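Local coordinates for protein mini spindles (Drosophila melanogaster, PDB 5VJC) that probably binds tubulin through this TOG domain of HEAT repeats, promoting microtubule dynamics and formation of the mitotic spindle, at residues A[90-95]-A[112-117]; A[76-81]-A[116-121]. All coordinates share one frame; numbering follows the deposited sequence.

Contact 1. Residues A[90-95]-A[112-117]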
loop_
_atom_site.group_PDB
_atom_site.type_symbol
_atom_site.label_atom_id
_atom_site.label_comp_id
_atom_site.label_asym_id
_atom_site.label_seq_id
_atom_site.Cartn_x
_atom_site.Cartn_y
_atom_site.Cartn_z
ATOM N N ASP A 90 7.554 3.827 11.981
ATOM C CA ASP A 90 7.454 2.394 11.720
ATOM C C ASP A 90 6.381 1.739 12.607
ATOM O O ASP A 90 5.606 0.886 12.134
ATOM C CB ASP A 90 8.835 1.718 11.900
ATOM C CG ASP A 90 9.397 1.857 13.330
ATOM O OD1 ASP A 90 9.425 2.988 13.866
ATOM O OD2 ASP A 90 9.809 0.822 13.916
ATOM N N LEU A 91 6.300 2.161 13.871
ATOM C CA LEU A 91 5.288 1.646 14.797
ATOM C C LEU A 91 3.884 2.080 14.369
ATOM O O LEU A 91 2.932 1.303 14.441
ATOM C CB LEU A 91 5.551 2.142 16.231
ATOM C CG LEU A 91 6.947 1.792 16.773
ATOM C CD1 LEU A 91 7.214 2.479 18.132
ATOM C CD2 LEU A 91 7.015 0.286 16.902
ATOM N N ILE A 92 3.762 3.332 13.960
ATOM C CA ILE A 92 2.450 3.863 13.572
ATOM C C ILE A 92 1.960 3.216 12.271
ATOM O O ILE A 92 0.772 2.887 12.157
ATOM C CB ILE A 92 2.476 5.391 13.408
ATOM C CG1 ILE A 92 2.783 6.071 14.752
ATOM C CG2 ILE A 92 1.147 5.898 12.879
ATOM C CD1 ILE A 92 1.891 5.609 15.881
ATOM N N LEU A 93 2.867 3.027 11.307
ATOM C CA LEU A 93 2.512 2.340 10.067
ATOM C C LEU A 93 2.058 0.916 10.382
ATOM O O LEU A 93 1.032 0.467 9.856
ATOM C CB LEU A 93 3.677 2.334 9.055
ATOM C CG LEU A 93 4.077 3.706 8.481
ATOM C CD1 LEU A 93 5.285 3.605 7.564
ATOM C CD2 LEU A 93 2.878 4.396 7.733
ATOM N N LYS A 94 2.802 0.219 11.249
ATOM C CA LYS A 94 2.425 -1.140 11.661
ATOM C C LYS A 94 1.051 -1.182 12.303
ATOM O O LYS A 94 0.263 -2.096 12.031
ATOM C CB LYS A 94 3.441 -1.737 12.637
ATOM C CG LYS A 94 4.736 -2.204 11.989
ATOM C CD LYS A 94 5.754 -2.694 13.035
ATOM C CE LYS A 94 6.989 -3.254 12.334
ATOM N NZ LYS A 94 7.999 -3.782 13.303
ATOM N N TRP A 95 0.764 -0.214 13.164
ATOM C CA TRP A 95 -0.528 -0.210 13.858
ATOM C C TRP A 95 -1.667 -0.030 12.838
ATOM O O TRP A 95 -2.723 -0.635 12.966
ATOM C CB TRP A 95 -0.602 0.895 14.921
ATOM C CG TRP A 95 -1.945 0.935 15.614
ATOM C CD1 TRP A 95 -2.421 0.042 16.537
ATOM C CD2 TRP A 95 -2.992 1.901 15.418
ATOM N NE1 TRP A 95 -3.697 0.396 16.925
ATOM C CE2 TRP A 95 -4.064 1.536 16.261
ATOM C CE3 TRP A 95 -3.120 3.049 14.623
ATOM C CZ2 TRP A 95 -5.249 2.263 16.318
ATOM C CZ3 TRP A 95 -4.307 3.773 14.681
ATOM C CH2 TRP A 95 -5.350 3.379 15.521
ATOM N N LEU A 112 -6.809 6.498 6.707
ATOM C CA LEU A 112 -6.249 6.926 5.422
ATOM C C LEU A 112 -6.073 8.444 5.352
ATOM O O LEU A 112 -5.069 8.897 4.867
ATOM C CB LEU A 112 -7.115 6.419 4.262
ATOM C CG LEU A 112 -6.962 4.906 4.065
ATOM C CD1 LEU A 112 -8.112 4.311 3.232
ATOM C CD2 LEU A 112 -5.605 4.582 3.446
ATOM N N GLU A 113 -7.037 9.224 5.841
ATOM C CA GLU A 113 -6.864 10.684 5.907
ATOM C C GLU A 113 -5.637 11.088 6.717
ATOM O O GLU A 113 -4.901 11.975 6.328
ATOM C CB GLU A 113 -8.063 11.372 6.559
ATOM C CG GLU A 113 -9.192 11.787 5.664
ATOM C CD GLU A 113 -10.280 12.505 6.463
ATOM O OE1 GLU A 113 -9.942 13.133 7.497
ATOM O OE2 GLU A 113 -11.463 12.430 6.064
ATOM N N TYR A 114 -5.478 10.475 7.887
ATOM C CA TYR A 114 -4.292 10.703 8.720
ATOM C C TYR A 114 -3.027 10.403 7.946
ATOM O O TYR A 114 -2.090 11.198 7.913
ATOM C CB TYR A 114 -4.354 9.841 9.986
ATOM C CG TYR A 114 -3.066 9.846 10.819
ATOM C CD1 TYR A 114 -2.526 11.035 11.302
ATOM C CD2 TYR A 114 -2.409 8.657 11.128
ATOM C CE1 TYR A 114 -1.364 11.038 12.068
ATOM C CE2 TYR A 114 -1.247 8.656 11.901
ATOM C CZ TYR A 114 -0.733 9.842 12.365
ATOM O OH TYR A 114 0.434 9.826 13.117
ATOM N N LEU A 115 -3.009 9.249 7.297
ATOM C CA LEU A 115 -1.846 8.837 6.514
ATOM C C LEU A 115 -1.468 9.851 5.446
ATOM O O LEU A 115 -0.278 10.048 5.177
ATOM C CB LEU A 115 -2.105 7.475 5.861
ATOM C CG LEU A 115 -1.874 6.312 6.823
ATOM C CD1 LEU A 115 -2.549 5.076 6.280
ATOM C CD2 LEU A 115 -0.359 6.076 7.006
ATOM N N VAL A 116 -2.477 10.469 4.821
ATOM C CA VAL A 116 -2.207 11.530 3.868
ATOM C C VAL A 116 -1.461 12.668 4.563
ATOM O O VAL A 116 -0.497 13.175 4.005
ATOM C CB VAL A 116 -3.500 12.054 3.193
ATOM C CG1 VAL A 116 -3.216 13.309 2.368
ATOM C CG2 VAL A 116 -4.093 10.966 2.303
ATOM N N GLN A 117 -1.889 13.062 5.768
ATOM C CA GLN A 117 -1.187 14.125 6.517
ATOM C C GLN A 117 0.246 13.691 6.867
ATOM O O GLN A 117 1.190 14.481 6.784
ATOM C CB GLN A 117 -1.909 14.497 7.821
ATOM C CG GLN A 117 -3.412 14.814 7.790
ATOM C CD GLN A 117 -3.970 14.847 9.220
ATOM O OE1 GLN A 117 -4.822 14.025 9.607
ATOM N NE2 GLN A 117 -3.442 15.773 10.035
#
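In the helical core of this TOG domain, an all-helical array of HEAT repeats, I92 and L93 of helix 89-99 meet Y114 and L115 of helix 105-124. The backbones stay well apart, L93 CA and L115 CA being 8.6 Å from each other, and neighbouring side chains on each helix span the gap in two apolar pairs. I92 sends its CG2 methyl to the rim of the Y114 ring, in the ring plane, 3.8 Å from Y114 CE2. I92 CG2 also lies 4.0 Å from Y114 OH, so it sits beside the phenol end of the ring and not over a face. Y114 reaches this far because its CG stands anti to the backbone N (chi1 171°), and the two side chains cross nearly at right angles. One residue further along both helices the leucines meet methyl to methyl, L93 CD2 to L115 CD2 at 3.7 Å. No hydrogen bond joins the segments; the two closest approaches are both carbon to carbon. Other helices close in around them: I71 and L74 of helix 64-77 pack on Y114, F137 of helix 131-142 touches both leucines, and V159 of helix 150-166 reaches L115.

Contact 2. Residues A[76-81]-A[116-121]; sequences EDLAGN and VQVFQV
L78, in the short link from helix 64-77 to helix 82-87 of the HEAT-repeat array, pushes its side chain against Q117, V118 and V121 of helix 105-124. Its CB points at that helix, and L78 CG continues the reach, anti to the backbone N (chi1 177°), coming to 4.1 Å from V121 CG2. There the chain forks. L78 CD1 stays with V121, 4.0 Å from V121 CG2, as the two side chains run past each other in opposite directions. L78 CD2 goes to the preceding turn of the helix, where it lies 3.6 Å from Q117 CB and 3.8 Å from V118 N, resting on main chain as much as on side chain. V118 adds its CG2 methyl at 4.2 Å from L78 CD2. One leucine thus bridges Q117 and V121, a helical turn apart. L85 of helix 82-87 packs on both L78 and V118, closing the cluster from the following helix. Q117 gives the leucine chiefly its aliphatic root; its amide oxygen OE1 is hydrogen-bonded to S75 OG of helix 64-77. The amide nitrogen Q117 NE2 still passes near the leucine, 4.2 Å from L78 CD2.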
loop_
_atom_site.group_PDB
_atom_site.type_symbol
_atom_site.label_atom_id
_atom_site.label_comp_id
_atom_site.label_asym_id
_atom_site.label_seq_id
_atom_site.Cartn_x
_atom_site.Cartn_y
_atom_site.Cartn_z
ATOM N N GLU A 76 -4.179 15.265 15.529
ATOM C CA GLU A 76 -3.995 16.557 16.194
ATOM C C GLU A 76 -2.535 16.752 16.620
ATOM O O GLU A 76 -1.992 17.849 16.507
ATOM C CB GLU A 76 -4.921 16.678 17.400
ATOM C CG GLU A 76 -6.097 17.608 17.171
ATOM C CD GLU A 76 -7.411 17.028 17.657
ATOM O OE1 GLU A 76 -7.388 16.040 18.424
ATOM O OE2 GLU A 76 -8.474 17.559 17.262
ATOM N N ASP A 77 -1.898 15.671 17.066
ATOM C CA ASP A 77 -0.527 15.738 17.593
ATOM C C ASP A 77 0.505 15.996 16.504
ATOM O O ASP A 77 1.641 16.380 16.794
ATOM C CB ASP A 77 -0.174 14.439 18.330
ATOM C CG ASP A 77 1.153 14.525 19.067
ATOM O OD1 ASP A 77 1.357 15.503 19.816
ATOM O OD2 ASP A 77 2.007 13.630 18.871
ATOM N N LEU A 78 0.111 15.796 15.251
ATOM C CA LEU A 78 1.076 15.765 14.147
ATOM C C LEU A 78 1.698 17.130 13.828
ATOM O O LEU A 78 2.886 17.208 13.525
ATOM C CB LEU A 78 0.421 15.182 12.883
ATOM C CG LEU A 78 1.276 15.130 11.608
ATOM C CD1 LEU A 78 2.623 14.449 11.819
ATOM C CD2 LEU A 78 0.504 14.434 10.488
ATOM N N ALA A 79 0.910 18.200 13.903
ATOM C CA ALA A 79 1.428 19.545 13.616
ATOM C C ALA A 79 2.606 19.938 14.513
ATOM O O ALA A 79 3.674 20.337 14.028
ATOM C CB ALA A 79 0.325 20.575 13.756
ATOM N N GLY A 80 2.395 19.844 15.823
ATOM C CA GLY A 80 3.379 20.315 16.780
ATOM C C GLY A 80 4.532 19.355 16.991
ATOM O O GLY A 80 5.634 19.762 17.374
ATOM N N ASN A 81 4.294 18.073 16.742
ATOM C CA ASN A 81 5.301 17.077 17.062
ATOM C C ASN A 81 5.550 16.092 15.927
ATOM O O ASN A 81 5.385 14.882 16.091
ATOM C CB ASN A 81 4.908 16.328 18.338
ATOM C CG ASN A 81 6.121 15.956 19.195
ATOM O OD1 ASN A 81 7.272 15.957 18.719
ATOM N ND2 ASN A 81 5.870 15.631 20.458
ATOM N N VAL A 116 -2.477 10.469 4.821
ATOM C CA VAL A 116 -2.207 11.530 3.868
ATOM C C VAL A 116 -1.461 12.668 4.563
ATOM O O VAL A 116 -0.497 13.175 4.005
ATOM C CB VAL A 116 -3.500 12.054 3.193
ATOM C CG1 VAL A 116 -3.216 13.309 2.368
ATOM C CG2 VAL A 116 -4.093 10.966 2.303
ATOM N N GLN A 117 -1.889 13.062 5.768
ATOM C CA GLN A 117 -1.187 14.125 6.517
ATOM C C GLN A 117 0.246 13.691 6.867
ATOM O O GLN A 117 1.190 14.481 6.784
ATOM C CB GLN A 117 -1.909 14.497 7.821
ATOM C CG GLN A 117 -3.412 14.814 7.790
ATOM C CD GLN A 117 -3.970 14.847 9.220
ATOM O OE1 GLN A 117 -4.822 14.025 9.607
ATOM N NE2 GLN A 117 -3.442 15.773 10.035
ATOM N N VAL A 118 0.397 12.435 7.269
ATOM C CA VAL A 118 1.721 11.886 7.591
ATOM C C VAL A 118 2.669 11.919 6.399
ATOM O O VAL A 118 3.800 12.388 6.516
ATOM C CB VAL A 118 1.618 10.430 8.091
ATOM C CG1 VAL A 118 2.996 9.753 8.108
ATOM C CG2 VAL A 118 0.989 10.396 9.480
ATOM N N PHE A 119 2.219 11.425 5.246
ATOM C CA PHE A 119 3.141 11.331 4.118
ATOM C C PHE A 119 3.468 12.701 3.540
ATOM O O PHE A 119 4.576 12.902 3.048
ATOM C CB PHE A 119 2.600 10.363 3.054
ATOM C CG PHE A 119 2.948 8.942 3.364
ATOM C CD1 PHE A 119 4.133 8.393 2.907
ATOM C CD2 PHE A 119 2.145 8.192 4.206
ATOM C CE1 PHE A 119 4.500 7.100 3.246
ATOM C CE2 PHE A 119 2.497 6.883 4.549
ATOM C CZ PHE A 119 3.677 6.341 4.067
ATOM N N GLN A 120 2.545 13.657 3.667
ATOM C CA GLN A 120 2.865 15.046 3.348
ATOM C C GLN A 120 4.016 15.580 4.217
ATOM O O GLN A 120 4.947 16.221 3.708
ATOM C CB GLN A 120 1.642 15.955 3.502
ATOM C CG GLN A 120 1.891 17.328 2.854
ATOM C CD GLN A 120 2.345 17.191 1.402
ATOM O OE1 GLN A 120 1.646 16.587 0.579
ATOM N NE2 GLN A 120 3.525 17.730 1.082
ATOM N N VAL A 121 3.968 15.310 5.516
ATOM C CA VAL A 121 5.092 15.658 6.404
ATOM C C VAL A 121 6.392 14.995 5.941
ATOM O O VAL A 121 7.441 15.651 5.857
ATOM C CB VAL A 121 4.795 15.272 7.869
ATOM C CG1 VAL A 121 6.061 15.365 8.741
ATOM C CG2 VAL A 121 3.718 16.184 8.423
#

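Overall arrangement
Both contacts use helix 105-124, with V116 and Q117 common to its two segments, and their centres lie about 10 Å apart. Contact 1 is core: all four touching residues are buried, and two helices meet through two pairs of side chains. Contact 2 lies further out, its centre about 19 Å from the chain centre against about 11 Å, and is only partly buried; there a single leucine between two helices makes every touch on its side, and a glutamine with a polar partner joins the hydrocarbon. Neither has a hydrogen bond between its segments. The two also touch each other, Y114 CE1 lying 4.2 Å from L78 CD2 and L93 CD2 4.1 Å from F119 CE2.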